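PDB 1VKZ: phosphoribosylamine--glycine ligase from Thermotoga maritima, which catalyses the ATP-dependent joining of glycine to 5-phospho-beta-D-ribosylamine, giving glycinamide ribonucleotide in the second step of de novo purine synthesis. Local coordinates for residues R102-K107 with E285-L290; S106-K111 with P185-E190; E196-A201 with F269-L274. All coordinates share one frame; numbering follows the deposited sequence.

Interaction 1. Residues R102-K107 with E285-L290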
ATOM      1  N   ARG A 102       2.318   9.374  11.960  1.00 42.35           N
ATOM      2  CA  ARG A 102       2.321   8.483  13.150  1.00 44.88           C
ATOM      3  C   ARG A 102       1.140   7.519  13.164  1.00 44.67           C
ATOM      4  O   ARG A 102       1.165   6.489  13.837  1.00 47.92           O
ATOM      5  CB  ARG A 102       2.184   9.263  14.441  1.00 43.88           C
ATOM      6  CG  ARG A 102       3.227  10.197  14.763  1.00 46.08           C
ATOM      7  CD  ARG A 102       3.031  10.733  16.166  1.00 58.04           C
ATOM      8  NE  ARG A 102       3.515   9.772  17.168  1.00 63.07           N
ATOM      9  CZ  ARG A 102       3.190   9.771  18.457  1.00 62.69           C
ATOM     10  NH1 ARG A 102       2.349  10.676  18.949  1.00 62.66           N
ATOM     11  NH2 ARG A 102       3.708   8.841  19.256  1.00 59.34           N
ATOM     12  N   LEU A 103       0.076   7.880  12.468  1.00 44.93           N
ATOM     13  CA  LEU A 103      -1.038   6.999  12.308  1.00 43.78           C
ATOM     14  C   LEU A 103      -0.590   5.693  11.672  1.00 44.57           C
ATOM     15  O   LEU A 103      -1.136   4.644  12.037  1.00 47.09           O
ATOM     16  CB  LEU A 103      -2.111   7.655  11.452  1.00 43.14           C
ATOM     17  CG  LEU A 103      -2.928   8.753  12.084  1.00 43.17           C
ATOM     18  CD1 LEU A 103      -3.962   9.194  11.074  1.00 51.52           C
ATOM     19  CD2 LEU A 103      -3.625   8.310  13.345  1.00 50.78           C
ATOM     20  N   GLU A 104       0.361   5.756  10.715  1.00 43.09           N
ATOM     21  CA  GLU A 104       0.960   4.552  10.140  1.00 43.94           C
ATOM     22  C   GLU A 104       2.204   4.155  10.912  1.00 44.23           C
ATOM     23  O   GLU A 104       2.442   2.980  11.119  1.00 46.49           O
ATOM     24  CB  GLU A 104       1.301   4.676   8.640  1.00 43.93           C
ATOM     25  CG  GLU A 104       1.818   3.337   8.042  1.00 45.14           C
ATOM     26  CD  GLU A 104       2.257   3.343   6.548  1.00 49.03           C
ATOM     27  OE1 GLU A 104       1.721   4.070   5.669  1.00 44.23           O
ATOM     28  OE2 GLU A 104       3.160   2.541   6.231  1.00 63.71           O
ATOM     29  N   GLY A 105       2.988   5.132  11.346  1.00 45.18           N
ATOM     30  CA  GLY A 105       4.322   4.884  11.912  1.00 44.25           C
ATOM     31  C   GLY A 105       4.393   4.279  13.308  1.00 40.00           C
ATOM     32  O   GLY A 105       5.380   3.640  13.651  1.00 41.26           O
ATOM     33  N   SER A 106       3.377   4.549  14.105  1.00 39.26           N
ATOM     34  CA  SER A 106       3.226   4.055  15.443  1.00 40.02           C
ATOM     35  C   SER A 106       1.861   3.395  15.562  1.00 40.92           C
ATOM     36  O   SER A 106       0.840   4.084  15.706  1.00 41.45           O
ATOM     37  CB  SER A 106       3.293   5.196  16.439  1.00 39.96           C
ATOM     38  OG  SER A 106       3.086   4.726  17.766  1.00 42.63           O
ATOM     39  N   LYS A 107       1.848   2.062  15.509  1.00 40.73           N
ATOM     40  CA  LYS A 107       0.630   1.325  15.655  1.00 41.03           C
ATOM     41  C   LYS A 107       0.006   1.529  17.039  1.00 39.48           C
ATOM     42  O   LYS A 107      -1.193   1.454  17.175  1.00 38.44           O
ATOM     43  CB  LYS A 107       0.877  -0.139  15.341  1.00 43.65           C
ATOM     44  CG  LYS A 107       0.990  -0.412  13.867  1.00 45.31           C
ATOM     45  CD  LYS A 107       1.051  -1.917  13.547  1.00 47.48           C
ATOM     46  CE  LYS A 107       1.205  -2.180  12.033  1.00 50.32           C
ATOM     47  NZ  LYS A 107      -0.096  -1.926  11.345  1.00 64.00           N
ATOM     48  N   GLU A 285      -5.518  -1.127  10.624  1.00 45.70           N
ATOM     49  CA  GLU A 285      -4.365  -0.261  10.532  1.00 44.83           C
ATOM     50  C   GLU A 285      -4.623   0.839   9.540  1.00 41.92           C
ATOM     51  O   GLU A 285      -5.478   0.744   8.680  1.00 46.19           O
ATOM     52  CB  GLU A 285      -3.093  -1.020  10.135  1.00 44.30           C
ATOM     53  CG  GLU A 285      -3.074  -1.456   8.699  1.00 51.51           C
ATOM     54  CD  GLU A 285      -1.908  -2.358   8.354  1.00 52.86           C
ATOM     55  OE1 GLU A 285      -1.227  -2.917   9.266  1.00 66.48           O
ATOM     56  OE2 GLU A 285      -1.689  -2.504   7.134  1.00 70.68           O
ATOM     57  N   TYR A 286      -3.856   1.897   9.700  1.00 42.65           N
ATOM     58  CA  TYR A 286      -3.824   3.054   8.813  1.00 39.89           C
ATOM     59  C   TYR A 286      -2.516   2.983   8.014  1.00 39.06           C
ATOM     60  O   TYR A 286      -1.463   2.677   8.557  1.00 38.15           O
ATOM     61  CB  TYR A 286      -3.794   4.321   9.657  1.00 37.96           C
ATOM     62  CG  TYR A 286      -5.078   4.731  10.340  1.00 39.07           C
ATOM     63  CD1 TYR A 286      -6.250   4.904   9.622  1.00 38.78           C
ATOM     64  CD2 TYR A 286      -5.102   4.997  11.698  1.00 35.92           C
ATOM     65  CE1 TYR A 286      -7.419   5.280  10.263  1.00 40.09           C
ATOM     66  CE2 TYR A 286      -6.247   5.389  12.331  1.00 35.75           C
ATOM     67  CZ  TYR A 286      -7.394   5.523  11.612  1.00 29.98           C
ATOM     68  OH  TYR A 286      -8.522   5.944  12.238  1.00 41.07           O
ATOM     69  N   ASN A 287      -2.602   3.235   6.717  1.00 41.44           N
ATOM     70  CA  ASN A 287      -1.428   3.571   5.931  1.00 43.44           C
ATOM     71  C   ASN A 287      -1.671   4.931   5.308  1.00 41.87           C
ATOM     72  O   ASN A 287      -2.796   5.318   5.055  1.00 40.17           O
ATOM     73  CB  ASN A 287      -1.144   2.488   4.883  1.00 44.93           C
ATOM     74  CG  ASN A 287      -0.757   1.143   5.516  1.00 49.72           C
ATOM     75  OD1 ASN A 287      -0.669   1.005   6.764  1.00 56.97           O
ATOM     76  ND2 ASN A 287      -0.504   0.144   4.663  1.00 44.23           N
ATOM     77  N   VAL A 288      -0.606   5.685   5.133  1.00 44.40           N
ATOM     78  CA  VAL A 288      -0.721   7.082   4.662  1.00 46.00           C
ATOM     79  C   VAL A 288      -0.250   7.205   3.241  1.00 48.07           C
ATOM     80  O   VAL A 288       0.327   8.202   2.862  1.00 54.84           O
ATOM     81  CB  VAL A 288       0.058   8.066   5.553  1.00 44.75           C
ATOM     82  CG1 VAL A 288      -0.605   8.130   6.946  1.00 45.27           C
ATOM     83  CG2 VAL A 288       1.513   7.681   5.637  1.00 38.33           C
ATOM     84  N   ARG A 289      -0.489   6.171   2.466  1.00 47.80           N
ATOM     85  CA  ARG A 289      -0.258   6.199   1.060  1.00 51.08           C
ATOM     86  C   ARG A 289      -1.046   5.031   0.463  1.00 49.84           C
ATOM     87  O   ARG A 289      -1.613   4.230   1.193  1.00 49.60           O
ATOM     88  CB  ARG A 289       1.229   6.091   0.769  1.00 52.72           C
ATOM     89  CG  ARG A 289       1.976   5.091   1.635  1.00 59.84           C
ATOM     90  CD  ARG A 289       1.540   3.651   1.455  1.00 67.61           C
ATOM     91  NE  ARG A 289       2.248   2.726   2.340  1.00 76.83           N
ATOM     92  CZ  ARG A 289       2.101   1.398   2.323  1.00 75.52           C
ATOM     93  NH1 ARG A 289       1.275   0.811   1.458  1.00 79.30           N
ATOM     94  NH2 ARG A 289       2.793   0.651   3.174  1.00 70.44           N
ATOM     95  N   LEU A 290      -1.068   4.917  -0.851  1.00 48.20           N
ATOM     96  CA  LEU A 290      -1.894   3.907  -1.491  1.00 47.62           C
ATOM     97  C   LEU A 290      -1.109   2.645  -1.506  1.00 45.55           C
ATOM     98  O   LEU A 290       0.115   2.712  -1.455  1.00 44.62           O
ATOM     99  CB  LEU A 290      -2.177   4.315  -2.920  1.00 50.24           C
ATOM    100  CG  LEU A 290      -2.905   5.639  -3.056  1.00 52.09           C
ATOM    101  CD1 LEU A 290      -2.884   6.026  -4.513  1.00 47.88           C
ATOM    102  CD2 LEU A 290      -4.316   5.491  -2.489  1.00 51.96           C
TER
HETATM  103  O   HOH W   1      -1.625   2.081  11.939  1.00 39.83           O
HETATM  104  O   HOH W   2       0.606   0.706  10.119  1.00 39.02           O
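Glu104 does most of the work where the last turn of helix 98-105 lies against the end of strand 280-287. Its chain leaves with CG anti to the backbone N (chi1 -175°) and stays extended, laying CB and CG over the carbonyl of Tyr286, with Glu104 CG 3.4 Å from Tyr286 O. At the tip, Glu104 OE1 accepts from Val288 N at 2.9 Å through its anti lone pair, a nearly straight bond (162°) that fixes the chain just where it leaves the strand. The other oxygen is held far more loosely: Glu104 OE2 and Arg289 NH2 form a long salt bridge of 3.6 Å, carboxylate and guanidinium turned 71° apart. On the buried side, Leu103 CD2 packs at 4.0 Å from Tyr286 CD2, the hydroxyl of that tyrosine bonds to Thr255, and a water bridges Leu103 O to Tyr286 N. This strand is an outer one, within this chain, of an antiparallel sheet of the ATP-grasp domain, and it carries Glu285 and Asn287, the predicted Mg(2+) ligands. Around Lys107 and Glu285 the contact is looser and partly exposed. Lys107, bent at its last torsion, brings NZ to within 2.6 Å of Glu285 OE1, a salt bridge entering from above the carboxylate plane. A second water links Glu104 O, Lys107 NZ and Tyr286 O. The lysine charge would probably favour an ionised Glu285.

Interaction 2. Residues S106-K111 with P185-E190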
ATOM      1  N   SER A 106       3.377   4.549  14.105  1.00 39.26           N
ATOM      2  CA  SER A 106       3.226   4.055  15.443  1.00 40.02           C
ATOM      3  C   SER A 106       1.861   3.395  15.562  1.00 40.92           C
ATOM      4  O   SER A 106       0.840   4.084  15.706  1.00 41.45           O
ATOM      5  CB  SER A 106       3.293   5.196  16.439  1.00 39.96           C
ATOM      6  OG  SER A 106       3.086   4.726  17.766  1.00 42.63           O
ATOM      7  N   LYS A 107       1.848   2.062  15.509  1.00 40.73           N
ATOM      8  CA  LYS A 107       0.630   1.325  15.655  1.00 41.03           C
ATOM      9  C   LYS A 107       0.006   1.529  17.039  1.00 39.48           C
ATOM     10  O   LYS A 107      -1.193   1.454  17.175  1.00 38.44           O
ATOM     11  CB  LYS A 107       0.877  -0.139  15.341  1.00 43.65           C
ATOM     12  CG  LYS A 107       0.990  -0.412  13.867  1.00 45.31           C
ATOM     13  CD  LYS A 107       1.051  -1.917  13.547  1.00 47.48           C
ATOM     14  CE  LYS A 107       1.205  -2.180  12.033  1.00 50.32           C
ATOM     15  NZ  LYS A 107      -0.096  -1.926  11.345  1.00 64.00           N
ATOM     16  N   VAL A 108       0.819   1.828  18.051  1.00 39.46           N
ATOM     17  CA  VAL A 108       0.298   2.181  19.357  1.00 40.56           C
ATOM     18  C   VAL A 108      -0.412   3.522  19.343  1.00 42.45           C
ATOM     19  O   VAL A 108      -1.524   3.637  19.869  1.00 40.75           O
ATOM     20  CB  VAL A 108       1.388   2.271  20.392  1.00 41.95           C
ATOM     21  CG1 VAL A 108       0.790   2.658  21.747  1.00 40.53           C
ATOM     22  CG2 VAL A 108       2.123   0.930  20.485  1.00 47.03           C
ATOM     23  N   TYR A 109       0.238   4.549  18.777  1.00 43.52           N
ATOM     24  CA  TYR A 109      -0.422   5.827  18.645  1.00 41.48           C
ATOM     25  C   TYR A 109      -1.739   5.656  17.923  1.00 40.64           C
ATOM     26  O   TYR A 109      -2.729   6.252  18.318  1.00 40.46           O
ATOM     27  CB  TYR A 109       0.447   6.852  17.936  1.00 46.29           C
ATOM     28  CG  TYR A 109      -0.279   8.155  17.609  1.00 44.76           C
ATOM     29  CD1 TYR A 109      -0.389   9.165  18.550  1.00 57.98           C
ATOM     30  CD2 TYR A 109      -0.864   8.359  16.369  1.00 44.15           C
ATOM     31  CE1 TYR A 109      -1.040  10.362  18.250  1.00 55.15           C
ATOM     32  CE2 TYR A 109      -1.519   9.534  16.069  1.00 51.99           C
ATOM     33  CZ  TYR A 109      -1.597  10.524  17.014  1.00 52.67           C
ATOM     34  OH  TYR A 109      -2.244  11.687  16.725  1.00 62.72           O
ATOM     35  N   ALA A 110      -1.769   4.832  16.872  1.00 43.71           N
ATOM     36  CA  ALA A 110      -2.961   4.732  16.046  1.00 43.46           C
ATOM     37  C   ALA A 110      -4.109   4.234  16.871  1.00 42.44           C
ATOM     38  O   ALA A 110      -5.229   4.744  16.762  1.00 40.94           O
ATOM     39  CB  ALA A 110      -2.707   3.828  14.834  1.00 45.79           C
ATOM     40  N   LYS A 111      -3.828   3.273  17.747  1.00 43.28           N
ATOM     41  CA  LYS A 111      -4.865   2.689  18.612  1.00 41.92           C
ATOM     42  C   LYS A 111      -5.417   3.641  19.633  1.00 43.66           C
ATOM     43  O   LYS A 111      -6.611   3.616  19.924  1.00 43.91           O
ATOM     44  CB  LYS A 111      -4.317   1.472  19.338  1.00 41.82           C
ATOM     45  CG  LYS A 111      -4.290   0.268  18.497  1.00 47.02           C
ATOM     46  CD  LYS A 111      -5.693  -0.081  18.013  1.00 53.60           C
ATOM     47  CE  LYS A 111      -5.938  -1.589  17.948  1.00 56.11           C
ATOM     48  NZ  LYS A 111      -7.407  -1.914  17.940  1.00 51.94           N
ATOM     49  N   PRO A 185       7.402  -1.149  21.868  1.00 46.79           N
ATOM     50  CA  PRO A 185       6.142  -1.691  22.336  1.00 46.09           C
ATOM     51  C   PRO A 185       5.435  -2.478  21.258  1.00 46.11           C
ATOM     52  O   PRO A 185       5.736  -2.314  20.065  1.00 46.71           O
ATOM     53  CB  PRO A 185       5.328  -0.441  22.686  1.00 46.18           C
ATOM     54  CG  PRO A 185       6.351   0.658  22.875  1.00 47.38           C
ATOM     55  CD  PRO A 185       7.467   0.320  21.987  1.00 46.29           C
ATOM     56  N   VAL A 186       4.503  -3.329  21.689  1.00 43.74           N
ATOM     57  CA  VAL A 186       3.607  -4.021  20.777  1.00 39.87           C
ATOM     58  C   VAL A 186       2.162  -3.824  21.189  1.00 38.97           C
ATOM     59  O   VAL A 186       1.838  -3.655  22.355  1.00 35.77           O
ATOM     60  CB  VAL A 186       3.908  -5.526  20.669  1.00 39.18           C
ATOM     61  CG1 VAL A 186       5.329  -5.740  20.227  1.00 35.81           C
ATOM     62  CG2 VAL A 186       3.630  -6.255  21.988  1.00 38.96           C
ATOM     63  N   VAL A 187       1.303  -3.800  20.190  1.00 41.04           N
ATOM     64  CA  VAL A 187      -0.137  -3.868  20.401  1.00 42.72           C
ATOM     65  C   VAL A 187      -0.536  -5.349  20.485  1.00 42.65           C
ATOM     66  O   VAL A 187      -0.079  -6.194  19.706  1.00 40.83           O
ATOM     67  CB  VAL A 187      -0.948  -3.189  19.236  1.00 42.84           C
ATOM     68  CG1 VAL A 187      -2.446  -3.131  19.564  1.00 41.01           C
ATOM     69  CG2 VAL A 187      -0.389  -1.777  18.944  1.00 47.73           C
ATOM     70  N   ILE A 188      -1.399  -5.653  21.437  1.00 42.11           N
ATOM     71  CA  ILE A 188      -2.027  -6.945  21.462  1.00 44.10           C
ATOM     72  C   ILE A 188      -3.437  -6.638  21.019  1.00 45.21           C
ATOM     73  O   ILE A 188      -4.112  -5.840  21.638  1.00 45.93           O
ATOM     74  CB  ILE A 188      -1.960  -7.537  22.858  1.00 45.25           C
ATOM     75  CG1 ILE A 188      -0.540  -7.315  23.445  1.00 43.70           C
ATOM     76  CG2 ILE A 188      -2.336  -9.024  22.799  1.00 51.36           C
ATOM     77  CD1 ILE A 188      -0.383  -7.628  24.914  1.00 46.41           C
ATOM     78  N   ASP A 189      -3.858  -7.217  19.907  1.00 44.55           N
ATOM     79  CA  ASP A 189      -5.141  -6.892  19.340  1.00 45.55           C
ATOM     80  C   ASP A 189      -6.055  -8.103  19.483  1.00 46.62           C
ATOM     81  O   ASP A 189      -5.656  -9.254  19.296  1.00 46.14           O
ATOM     82  CB  ASP A 189      -4.972  -6.510  17.863  1.00 49.46           C
ATOM     83  CG  ASP A 189      -5.674  -5.182  17.481  1.00 56.36           C
ATOM     84  OD1 ASP A 189      -6.212  -4.512  18.384  1.00 50.98           O
ATOM     85  OD2 ASP A 189      -5.752  -4.745  16.289  1.00 62.72           O
ATOM     86  N   GLU A 190      -7.291  -7.838  19.850  1.00 47.67           N
ATOM     87  CA  GLU A 190      -8.307  -8.852  19.852  1.00 47.85           C
ATOM     88  C   GLU A 190      -8.496  -9.277  18.406  1.00 46.58           C
ATOM     89  O   GLU A 190      -8.787  -8.446  17.553  1.00 47.02           O
ATOM     90  CB  GLU A 190      -9.571  -8.242  20.434  1.00 47.69           C
ATOM     91  CG  GLU A 190     -10.840  -9.003  20.172  1.00 53.51           C
ATOM     92  CD  GLU A 190     -12.074  -8.168  20.468  1.00 53.09           C
ATOM     93  OE1 GLU A 190     -12.196  -7.005  19.940  1.00 47.43           O
ATOM     94  OE2 GLU A 190     -12.912  -8.701  21.240  1.00 60.61           O
TER
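The first turns of helix 107-116 pack on strand 186-190, which lies inside the predicted ATP-binding region, in the antiparallel ATP-grasp sheet of strands 124-127, 186-190, 144-148 and 157-160. The segment axes approach to 8.4 Å and run 50° apart, so the helix crosses the strand obliquely and meets Val187 and Asp189 of the strand and Pro185 just before it. Val187 sits in the middle, its two methyls divided between successive turns. CG2, anti to the carbonyl carbon, faces the helix start, with Val187 CG2 4.0 Å from Val108 CG2, the two valines lying antiparallel, side by side; it also lies near the Lys107 carbonyl. CG1, anti to the backbone N (chi1 -173°), rests against the aliphatic stem of Lys111. Val108 CG2 reaches on to the Pro185 ring at CB. Phe124 and Val126 of the adjoining strand 124-127 extend this apolar layer. Ser106 is the N-cap of the helix: its OG accepts from Tyr109 N at 3.0 Å, and the same hydroxyl bonds to Asp149. Further along, Lys111 bends at chi2 and chi3 to swing its amine over to the strand. Lys111 NZ lies 2.9 Å from Asp189 OD1, a salt bridge whose hydrogen bond is weak; the amine also donates to Ala122 O and Thr121 OG1, while Asp189 OD2 pairs with Lys147. With a lysine at each oxygen, the buried carboxylate is probably ionised.

Interaction 3. Residues E196-A201 with F269-L274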
ATOM      1  N   GLU A 196     -11.346  -9.577   5.358  1.00 43.78           N
ATOM      2  CA  GLU A 196     -10.485  -8.434   5.341  1.00 44.99           C
ATOM      3  C   GLU A 196     -10.745  -7.632   4.083  1.00 43.72           C
ATOM      4  O   GLU A 196     -11.170  -8.179   3.079  1.00 41.78           O
ATOM      5  CB  GLU A 196      -9.006  -8.849   5.440  1.00 44.52           C
ATOM      6  CG  GLU A 196      -8.114  -7.670   5.840  1.00 52.91           C
ATOM      7  CD  GLU A 196      -6.676  -8.042   6.131  1.00 52.36           C
ATOM      8  OE1 GLU A 196      -6.446  -9.040   6.861  1.00 65.25           O
ATOM      9  OE2 GLU A 196      -5.788  -7.300   5.652  1.00 65.40           O
ATOM     10  N   LEU A 197     -10.481  -6.329   4.165  1.00 43.95           N
ATOM     11  CA  LEU A 197     -10.816  -5.376   3.112  1.00 45.48           C
ATOM     12  C   LEU A 197     -10.055  -4.056   3.289  1.00 43.72           C
ATOM     13  O   LEU A 197      -9.845  -3.585   4.384  1.00 39.21           O
ATOM     14  CB  LEU A 197     -12.309  -5.093   3.155  1.00 46.63           C
ATOM     15  CG  LEU A 197     -12.891  -4.050   2.209  1.00 49.37           C
ATOM     16  CD1 LEU A 197     -12.809  -4.495   0.728  1.00 54.50           C
ATOM     17  CD2 LEU A 197     -14.333  -3.778   2.620  1.00 49.29           C
ATOM     18  N   SER A 198      -9.652  -3.454   2.188  1.00 44.97           N
ATOM     19  CA  SER A 198      -8.904  -2.226   2.255  1.00 47.45           C
ATOM     20  C   SER A 198      -9.792  -1.138   1.718  1.00 47.26           C
ATOM     21  O   SER A 198     -10.628  -1.395   0.856  1.00 49.54           O
ATOM     22  CB  SER A 198      -7.608  -2.311   1.440  1.00 50.11           C
ATOM     23  OG  SER A 198      -7.813  -2.038   0.059  1.00 58.17           O
ATOM     24  N   ALA A 199      -9.630   0.070   2.243  1.00 45.65           N
ATOM     25  CA  ALA A 199     -10.267   1.221   1.671  1.00 43.15           C
ATOM     26  C   ALA A 199      -9.243   2.364   1.562  1.00 41.32           C
ATOM     27  O   ALA A 199      -8.443   2.557   2.432  1.00 39.37           O
ATOM     28  CB  ALA A 199     -11.452   1.582   2.481  1.00 41.94           C
HETATM   29  N   MSE A 200      -9.282   3.085   0.459  1.00 41.42           N
HETATM   30  CA  MSE A 200      -8.302   4.094   0.120  1.00 44.67           C
HETATM   31  C   MSE A 200      -9.001   5.355  -0.310  1.00 42.17           C
HETATM   32  O   MSE A 200      -9.995   5.341  -1.031  1.00 41.16           O
HETATM   33  CB  MSE A 200      -7.424   3.625  -1.052  1.00 43.04           C
HETATM   34  CG  MSE A 200      -6.037   3.149  -0.666  1.00 53.67           C
HETATM   35 SE   MSE A 200      -5.343   1.761  -1.921  1.00 57.86          SE
HETATM   36  CE  MSE A 200      -6.373   0.229  -1.038  1.00 57.70           C
ATOM     37  N   ALA A 201      -8.445   6.471   0.091  1.00 42.95           N
ATOM     38  CA  ALA A 201      -9.022   7.731  -0.299  1.00 43.21           C
ATOM     39  C   ALA A 201      -7.955   8.787  -0.612  1.00 41.67           C
ATOM     40  O   ALA A 201      -6.845   8.801  -0.034  1.00 39.46           O
ATOM     41  CB  ALA A 201      -9.962   8.209   0.778  1.00 42.98           C
ATOM     42  N   PHE A 269      -3.056  10.708   0.542  1.00 40.83           N
ATOM     43  CA  PHE A 269      -3.803   9.487   0.361  1.00 41.00           C
ATOM     44  C   PHE A 269      -3.907   8.834   1.720  1.00 41.60           C
ATOM     45  O   PHE A 269      -2.922   8.793   2.475  1.00 42.14           O
ATOM     46  CB  PHE A 269      -3.070   8.532  -0.601  1.00 38.98           C
ATOM     47  CG  PHE A 269      -2.729   9.142  -1.900  1.00 38.34           C
ATOM     48  CD1 PHE A 269      -3.661   9.227  -2.884  1.00 36.45           C
ATOM     49  CD2 PHE A 269      -1.486   9.671  -2.125  1.00 26.71           C
ATOM     50  CE1 PHE A 269      -3.361   9.782  -4.052  1.00 29.29           C
ATOM     51  CE2 PHE A 269      -1.198  10.247  -3.284  1.00 34.38           C
ATOM     52  CZ  PHE A 269      -2.134  10.301  -4.261  1.00 39.99           C
ATOM     53  N   LEU A 270      -5.068   8.271   2.014  1.00 44.72           N
ATOM     54  CA  LEU A 270      -5.270   7.570   3.285  1.00 43.48           C
ATOM     55  C   LEU A 270      -5.811   6.198   2.997  1.00 42.75           C
ATOM     56  O   LEU A 270      -6.842   6.045   2.360  1.00 45.28           O
ATOM     57  CB  LEU A 270      -6.234   8.337   4.188  1.00 43.53           C
ATOM     58  CG  LEU A 270      -6.629   7.588   5.475  1.00 44.83           C
ATOM     59  CD1 LEU A 270      -5.387   7.162   6.307  1.00 46.39           C
ATOM     60  CD2 LEU A 270      -7.558   8.431   6.286  1.00 44.50           C
ATOM     61  N   TYR A 271      -5.136   5.196   3.536  1.00 44.21           N
ATOM     62  CA  TYR A 271      -5.502   3.791   3.350  1.00 43.16           C
ATOM     63  C   TYR A 271      -5.971   3.244   4.701  1.00 44.91           C
ATOM     64  O   TYR A 271      -5.314   3.480   5.738  1.00 47.04           O
ATOM     65  CB  TYR A 271      -4.301   3.025   2.790  1.00 41.75           C
ATOM     66  CG  TYR A 271      -4.368   1.535   2.827  1.00 37.76           C
ATOM     67  CD1 TYR A 271      -4.295   0.843   4.025  1.00 47.47           C
ATOM     68  CD2 TYR A 271      -4.418   0.800   1.654  1.00 46.33           C
ATOM     69  CE1 TYR A 271      -4.319  -0.536   4.049  1.00 46.24           C
ATOM     70  CE2 TYR A 271      -4.464  -0.581   1.662  1.00 38.07           C
ATOM     71  CZ  TYR A 271      -4.407  -1.238   2.856  1.00 42.51           C
ATOM     72  OH  TYR A 271      -4.465  -2.613   2.877  1.00 51.04           O
ATOM     73  N   LEU A 272      -7.126   2.563   4.686  1.00 41.18           N
ATOM     74  CA  LEU A 272      -7.643   1.833   5.814  1.00 38.33           C
ATOM     75  C   LEU A 272      -7.586   0.365   5.500  1.00 38.64           C
ATOM     76  O   LEU A 272      -8.167  -0.080   4.531  1.00 43.15           O
ATOM     77  CB  LEU A 272      -9.102   2.216   6.059  1.00 38.75           C
ATOM     78  CG  LEU A 272      -9.488   3.672   6.232  1.00 41.02           C
ATOM     79  CD1 LEU A 272     -10.915   3.791   6.715  1.00 49.76           C
ATOM     80  CD2 LEU A 272      -8.565   4.360   7.160  1.00 41.16           C
ATOM     81  N   GLY A 273      -6.880  -0.409   6.297  1.00 41.75           N
ATOM     82  CA  GLY A 273      -6.984  -1.864   6.214  1.00 43.11           C
ATOM     83  C   GLY A 273      -8.078  -2.237   7.168  1.00 45.07           C
ATOM     84  O   GLY A 273      -7.982  -1.913   8.361  1.00 48.32           O
ATOM     85  N   LEU A 274      -9.127  -2.875   6.655  1.00 46.53           N
ATOM     86  CA  LEU A 274     -10.335  -3.118   7.439  1.00 45.79           C
ATOM     87  C   LEU A 274     -10.595  -4.599   7.596  1.00 45.11           C
ATOM     88  O   LEU A 274      -9.978  -5.428   6.960  1.00 47.78           O
ATOM     89  CB  LEU A 274     -11.538  -2.466   6.793  1.00 44.03           C
ATOM     90  CG  LEU A 274     -11.392  -0.954   6.587  1.00 46.80           C
ATOM     91  CD1 LEU A 274     -12.334  -0.441   5.474  1.00 40.96           C
ATOM     92  CD2 LEU A 274     -11.638  -0.211   7.887  1.00 43.33           C
TER
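Six backbone hydrogen bonds join residues 196-201 to 269-274, two strands running antiparallel with their segment axes 166° apart. They come in three reciprocal couples, Leu197 with Leu274, Ala199 with Leu272 and Ala201 with Leu270. The central couple is the straightest: Leu272 N reaches Ala199 O at 2.6 Å with an angle of 177° at the hydrogen, nearly along the C=O axis. At the Leu197 end the two bonds differ. Leu274 N to Leu197 O is very short at 2.5 Å and also lies almost along the carbonyl, whereas Leu197 N approaches Leu274 O from well above the carbonyl plane. Between the couples, the non-hydrogen-bonded pairs add CA-H...O contacts, among them Ser198 CA to Leu272 O at 3.2 Å.

Aromatic and selenium contacts occupy the face bearing Ser198, Met200 and Tyr271. Met200, modelled as selenomethionine, lies alongside the tyrosine and points the same way. Its SE sits at the ring edge, 5.1 Å from the Tyr271 centroid, in a Met-aromatic contact, while the bend at chi3 (-81°) brings Met200 CE to 3.4 Å from Tyr271 CD2. Farther along the ring, Ser198 CB meets Tyr271 OH at 3.5 Å. Glu294 and Ile298 of helix 294-301 adjoin this face.

The other face is apolar: Ala199 CB lies 3.7 Å from Leu274 CD1 and also near Leu272 CB. Phe252 and Leu251 of helix 242-261 cover Leu270, Leu272 and Leu274. The Tyr271 side chain lies about 4 Å from that of Asn287, a predicted Mg(2+) ligand. This pair forms the middle of the antiparallel sheet 207-210, 195-204, 269-277, 280-287, flanked by helices 242-261 and 294-301, as in the ATP-grasp fold.

How the interactions relate
Interactions 1 and 2 share Ser106 and Lys107, at the turn between helix 98-105 and helix 107-116; their centres are 11 Å apart, and Leu103 O packs 3.3 Å from Ala110 CB across the turn. Interaction 1 joins interaction 3 through the sheet, where Asn287 O probably accepts from Tyr271 N at 2.8 Å and Glu285 O from Gly273 N at 3.0 Å. Interactions 2 and 3 do not touch, their nearest atoms being about 8 Å apart. Strand 186-190 and strand 195-204 up to Ser198 lie in the predicted ATP-binding region. Lys107 lies between the predicted sites: its side chain meets Glu285 and is about 4 Å from that of Lys147 in the ATP-binding region.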